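Local coordinates for protein DyP (Bjerkandera adusta, PDB 3VXJ) that binds heme b and 2,6-dimethoxyphenol and probably works as a peroxidase of the dye-decolorizing family, at residues 108-111 against 112-115; 48-51 against 52-56. All coordinates share one frame; numbering follows the deposited sequence.

Overall arrangement
Both contacts are local, a beta turn in contact 1 and a helix N-cap in contact 2, and both lie in the N-terminal part of the DyP fold, a ferredoxin-like arrangement built on the four-stranded antiparallel sheet of strands 23-31, 65-71, 119-125 and 146-155. Contact 2 comes first in sequence, where helix 34-48 hands over to the short helix 52-55 ahead of strand 65-71; contact 1 shapes the loop leading into strand 119-125. The two centres are 31 Å apart, and their nearest atoms about 18 Å, without touching. Neither forms part of an annotated site, although the Trp108 side chain of contact 1 comes within about 12 Å of the heme.

Contact 1: 108-111 against 112-115; sequences WVAP and FTGT
Trp108 meets Phe112 with the edge of its indole: CZ3 lies 3.3 Å from the carbonyl oxygen Phe112 O, near the ring plane, and 3.8 Å from Phe112 CB, the two side chains crossing at about a right angle. This buried side is the tight one. The methyl Thr113 CG2 adds to it, 3.7 Å from Trp108 CB. Phe112 CG lies beside its own backbone N (chi1 -64°), which brings the ring next to Pro111, with CD2 3.9 Å from Pro111 CD; the ring's edge, in plane, faces Val109 O. Beyond the loop it meets Phe28 edge-to-face and touches Phe220, while Trp108 NE1 is hydrogen-bonded to Asp103. With a glycine at Phe112, the Trp108 edge and the Pro111 ring would probably lose their apolar neighbour, leaving a gap beside Phe28. The outer side is looser: Val109, Ala110 and Thr113 are exposed, and a water lies 2.8 Å from Pro111 O. Across the turn Phe112 N donates to a lone pair of Val109 O over 3.1 Å, at 150°. With the peptide before Pro111 cis, residues 109-112 form a type VIa beta turn, followed by an inverse gamma turn centred on Thr113. The chemistry implies a chain reversed by proline and one backbone bond, its aromatic side chains turned inward, with Thr113 on the exposed side.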
ATOM      1  N   TRP A 108      -5.595  15.267  -9.386  1.00 11.49           N
ATOM      2  CA  TRP A 108      -4.141  15.195  -9.307  1.00 11.32           C
ATOM      3  C   TRP A 108      -3.526  16.571  -9.125  1.00 12.45           C
ATOM      4  O   TRP A 108      -4.006  17.571  -9.689  1.00 13.65           O
ATOM      5  CB  TRP A 108      -3.572  14.539 -10.564  1.00 11.24           C
ATOM      6  CG  TRP A 108      -3.531  13.035 -10.495  1.00  9.42           C
ATOM      7  CD1 TRP A 108      -4.590  12.191 -10.285  1.00  8.91           C
ATOM      8  CD2 TRP A 108      -2.377  12.200 -10.644  1.00  8.92           C
ATOM      9  NE1 TRP A 108      -4.166  10.884 -10.286  1.00  8.89           N
ATOM     10  CE2 TRP A 108      -2.811  10.859 -10.498  1.00  8.66           C
ATOM     11  CE3 TRP A 108      -1.016  12.453 -10.872  1.00  9.38           C
ATOM     12  CZ2 TRP A 108      -1.936   9.767 -10.596  1.00  8.81           C
ATOM     13  CZ3 TRP A 108      -0.139  11.373 -10.960  1.00  8.63           C
ATOM     14  CH2 TRP A 108      -0.604  10.040 -10.819  1.00  9.14           C
ATOM     15  N   VAL A 109      -2.457  16.618  -8.340  1.00 12.08           N
ATOM     16  CA  VAL A 109      -1.755  17.882  -8.114  1.00 12.74           C
ATOM     17  C   VAL A 109      -0.249  17.793  -8.338  1.00 12.59           C
ATOM     18  O   VAL A 109       0.353  16.707  -8.282  1.00 11.77           O
ATOM     19  CB  VAL A 109      -2.024  18.477  -6.713  1.00 14.11           C
ATOM     20  CG1 VAL A 109      -3.492  18.860  -6.556  1.00 15.12           C
ATOM     21  CG2 VAL A 109      -1.593  17.525  -5.622  1.00 13.02           C
ATOM     22  N   ALA A 110       0.346  18.954  -8.588  1.00 12.93           N
ATOM     23  CA  ALA A 110       1.791  19.079  -8.714  1.00 13.25           C
ATOM     24  C   ALA A 110       2.478  18.587  -7.435  1.00 13.19           C
ATOM     25  O   ALA A 110       1.934  18.732  -6.342  1.00 14.29           O
ATOM     26  CB  ALA A 110       2.160  20.525  -9.009  1.00 13.90           C
ATOM     27  N   PRO A 111       3.683  18.001  -7.566  1.00 12.79           N
ATOM     28  CA  PRO A 111       4.464  17.830  -8.785  1.00 12.57           C
ATOM     29  C   PRO A 111       4.267  16.484  -9.478  1.00 11.48           C
ATOM     30  O   PRO A 111       5.136  16.062 -10.233  1.00 11.75           O
ATOM     31  CB  PRO A 111       5.897  17.932  -8.269  1.00 12.98           C
ATOM     32  CG  PRO A 111       5.832  17.289  -6.942  1.00 13.90           C
ATOM     33  CD  PRO A 111       4.458  17.592  -6.375  1.00 13.16           C
ATOM     34  N   PHE A 112       3.134  15.831  -9.252  1.00 10.72           N
ATOM     35  CA  PHE A 112       2.898  14.501  -9.831  1.00  9.68           C
ATOM     36  C   PHE A 112       2.305  14.515 -11.232  1.00  9.44           C
ATOM     37  O   PHE A 112       2.278  13.474 -11.885  1.00  9.20           O
ATOM     38  CB  PHE A 112       2.042  13.634  -8.894  1.00  9.64           C
ATOM     39  CG  PHE A 112       2.712  13.341  -7.580  1.00  9.15           C
ATOM     40  CD1 PHE A 112       3.530  12.223  -7.447  1.00 10.68           C
ATOM     41  CD2 PHE A 112       2.539  14.182  -6.485  1.00 10.49           C
ATOM     42  CE1 PHE A 112       4.168  11.935  -6.242  1.00 10.31           C
ATOM     43  CE2 PHE A 112       3.188  13.902  -5.266  1.00 11.76           C
ATOM     44  CZ  PHE A 112       3.995  12.771  -5.153  1.00 11.17           C
ATOM     45  N   THR A 113       1.868  15.693 -11.687  1.00  9.57           N
ATOM     46  CA  THR A 113       1.172  15.866 -12.972  1.00 10.16           C
ATOM     47  C   THR A 113       2.153  15.961 -14.152  1.00 10.18           C
ATOM     48  O   THR A 113       2.203  16.956 -14.875  1.00 10.11           O
ATOM     49  CB  THR A 113       0.239  17.089 -12.906  1.00 10.75           C
ATOM     50  OG1 THR A 113       0.941  18.198 -12.329  1.00 12.04           O
ATOM     51  CG2 THR A 113      -0.977  16.767 -12.031  1.00 11.43           C
ATOM     52  N   GLY A 114       2.920  14.894 -14.336  1.00 10.22           N
ATOM     53  CA  GLY A 114       3.927  14.813 -15.379  1.00 10.34           C
ATOM     54  C   GLY A 114       4.972  13.822 -14.923  1.00  9.58           C
ATOM     55  O   GLY A 114       4.677  12.949 -14.102  1.00  9.59           O
ATOM     56  N   THR A 115       6.188  13.959 -15.453  1.00 10.01           N
ATOM     57  CA  THR A 115       7.317  13.106 -15.087  1.00 10.23           C
ATOM     58  C   THR A 115       8.538  13.929 -14.663  1.00 10.30           C
ATOM     59  O   THR A 115       9.686  13.573 -14.937  1.00 10.45           O
ATOM     60  CB  THR A 115       7.665  12.085 -16.202  1.00  9.96           C
ATOM     61  OG1 THR A 115       7.914  12.756 -17.446  1.00 10.93           O
ATOM     62  CG2 THR A 115       6.524  11.087 -16.396  1.00 11.04           C
TER
HETATM   63  O   HOH W   1       6.395  14.197 -11.824  1.00  7.78           O

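Contact 2: 48-51 against 52-56; sequences RITS and AAILI
The methyl of Thr50 reaches across to the first turn of helix 52-55, where CG2 touches Ile54 CG2 at 3.6 Å and Leu55 CD2 at 3.7 Å. The side chains of Ile54 and Leu55 each cross that of Thr50 at about a right angle, so its one methyl packs against both. The chi1 rotation of Thr50 (-46°) divides its two branches: CG2 extends opposite the backbone N and serves the apolar contact, while OG1, beside that N, is hydrogen-bonded to Val67 N of strand 65-71. Thr50 O in turn accepts from the side-chain amide of Asn68 (ND2), which ties this point of the loop to the sheet.

Ser51 follows, buried, and it meets the helix through both of its oxygens. Its hydroxyl lies between the backbone N and the carbonyl carbon (chi1 71°), a rotation that brings OG round to the amide of Ile54; Ile54 N donates to it over 3.2 Å, fairly straight at 155°. The same amide has a second, weak bond to Ser51 O. That carbonyl is better used by Leu55 N, which donates to it over 3.2 Å, an i to i+4 bond at the start of this one-turn helix. Carbon closes in around these polar atoms: Ala53 CB is 3.5 Å from Ser51 OG, and Leu55 CG is 3.6 Å from Ser51 O. An early amide of the helix is thus satisfied within a largely apolar setting. Ser51 also touches Ile433 of helix 433-440.

The arrangement is a serine N-cap of a short helix, placed in the crossover from helix 34-48 to strand 65-71 of a ferredoxin-like beta-alpha-beta unit.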
ATOM      1  N   ARG A  48      23.732   5.733   5.031  1.00 14.42           N
ATOM      2  CA  ARG A  48      22.318   5.986   5.320  1.00 13.57           C
ATOM      3  C   ARG A  48      21.309   4.966   4.797  1.00 12.38           C
ATOM      4  O   ARG A  48      20.208   4.861   5.339  1.00 11.88           O
ATOM      5  CB  ARG A  48      21.923   7.373   4.806  1.00 13.54           C
ATOM      6  CG  ARG A  48      22.676   8.532   5.466  1.00 15.56           C
ATOM      7  CD  ARG A  48      22.165   8.815   6.870  1.00 18.92           C
ATOM      8  NE  ARG A  48      22.797  10.005   7.434  1.00 20.79           N
ATOM      9  CZ  ARG A  48      23.579  10.018   8.509  1.00 23.51           C
ATOM     10  NH1 ARG A  48      23.826   8.898   9.177  1.00 25.59           N
ATOM     11  NH2 ARG A  48      24.101  11.163   8.926  1.00 25.89           N
ATOM     12  N   ILE A  49      21.645   4.245   3.731  1.00 11.50           N
ATOM     13  CA  ILE A  49      20.646   3.367   3.108  1.00 11.19           C
ATOM     14  C   ILE A  49      20.516   2.068   3.898  1.00 11.43           C
ATOM     15  O   ILE A  49      21.486   1.318   4.050  1.00 12.76           O
ATOM     16  CB  ILE A  49      20.915   3.120   1.608  1.00 10.92           C
ATOM     17  CG1 ILE A  49      20.825   4.438   0.809  1.00 11.23           C
ATOM     18  CG2 ILE A  49      19.947   2.057   1.051  1.00 11.36           C
ATOM     19  CD1 ILE A  49      19.424   5.071   0.685  1.00 10.68           C
ATOM     20  N   THR A  50      19.307   1.819   4.387  1.00 10.99           N
ATOM     21  CA  THR A  50      19.030   0.762   5.347  1.00 11.21           C
ATOM     22  C   THR A  50      18.588  -0.541   4.690  1.00 10.74           C
ATOM     23  O   THR A  50      17.578  -0.574   3.975  1.00 10.55           O
ATOM     24  CB  THR A  50      17.956   1.239   6.339  1.00 11.42           C
ATOM     25  OG1 THR A  50      18.279   2.566   6.781  1.00 12.21           O
ATOM     26  CG2 THR A  50      17.884   0.309   7.531  1.00 12.74           C
ATOM     27  N   SER A  51      19.343  -1.605   4.949  1.00 11.16           N
ATOM     28  CA  SER A  51      19.060  -2.926   4.407  1.00 11.49           C
ATOM     29  C   SER A  51      18.019  -3.704   5.210  1.00 11.70           C
ATOM     30  O   SER A  51      17.726  -3.371   6.365  1.00 11.68           O
ATOM     31  CB  SER A  51      20.346  -3.753   4.356  1.00 11.89           C
ATOM     32  OG  SER A  51      20.762  -4.111   5.668  1.00 13.66           O
ATOM     33  N   ALA A  52      17.479  -4.752   4.592  1.00 11.77           N
ATOM     34  CA  ALA A  52      16.625  -5.708   5.280  1.00 12.74           C
ATOM     35  C   ALA A  52      17.327  -6.301   6.511  1.00 14.06           C
ATOM     36  O   ALA A  52      16.698  -6.492   7.562  1.00 14.96           O
ATOM     37  CB  ALA A  52      16.193  -6.803   4.312  1.00 12.77           C
ATOM     38  N   ALA A  53      18.630  -6.563   6.391  1.00 14.77           N
ATOM     39  CA  ALA A  53      19.432  -7.063   7.521  1.00 16.34           C
ATOM     40  C   ALA A  53      19.393  -6.136   8.741  1.00 17.01           C
ATOM     41  O   ALA A  53      19.267  -6.610   9.876  1.00 17.87           O
ATOM     42  CB  ALA A  53      20.873  -7.319   7.094  1.00 16.79           C
ATOM     43  N   ILE A  54      19.500  -4.827   8.516  1.00 17.27           N
ATOM     44  CA  ILE A  54      19.449  -3.857   9.619  1.00 18.51           C
ATOM     45  C   ILE A  54      18.064  -3.840  10.271  1.00 18.78           C
ATOM     46  O   ILE A  54      17.951  -3.777  11.495  1.00 19.29           O
ATOM     47  CB  ILE A  54      19.892  -2.426   9.180  1.00 18.05           C
ATOM     48  CG1 ILE A  54      21.379  -2.407   8.785  1.00 19.32           C
ATOM     49  CG2 ILE A  54      19.597  -1.386  10.272  1.00 18.52           C
ATOM     50  CD1 ILE A  54      22.369  -2.680   9.913  1.00 23.10           C
ATOM     51  N   LEU A  55      17.018  -3.925   9.449  1.00 21.40           N
ATOM     52  CA  LEU A  55      15.641  -3.922   9.949  1.00 22.76           C
ATOM     53  C   LEU A  55      15.280  -5.132  10.810  1.00 25.65           C
ATOM     54  O   LEU A  55      14.342  -5.065  11.597  1.00 28.15           O
ATOM     55  CB  LEU A  55      14.632  -3.777   8.805  1.00 23.98           C
ATOM     56  CG  LEU A  55      14.636  -2.459   8.032  1.00 23.14           C
ATOM     57  CD1 LEU A  55      13.354  -2.311   7.212  1.00 25.61           C
ATOM     58  CD2 LEU A  55      14.809  -1.285   8.948  1.00 24.78           C
ATOM     59  N   ILE A  56      16.014  -6.230  10.654  1.00 26.78           N
ATOM     60  CA  ILE A  56      15.785  -7.423  11.482  1.00 29.91           C
ATOM     61  C   ILE A  56      16.820  -7.564  12.608  1.00 31.02           C
ATOM     62  O   ILE A  56      16.827  -8.557  13.344  1.00 34.22           O
ATOM     63  CB  ILE A  56      15.692  -8.730  10.636  1.00 31.24           C
ATOM     64  CG1 ILE A  56      17.021  -9.032   9.928  1.00 30.69           C
ATOM     65  CG2 ILE A  56      14.532  -8.644   9.635  1.00 32.70           C
ATOM     66  CD1 ILE A  56      17.158 -10.470   9.439  1.00 34.59           C
TER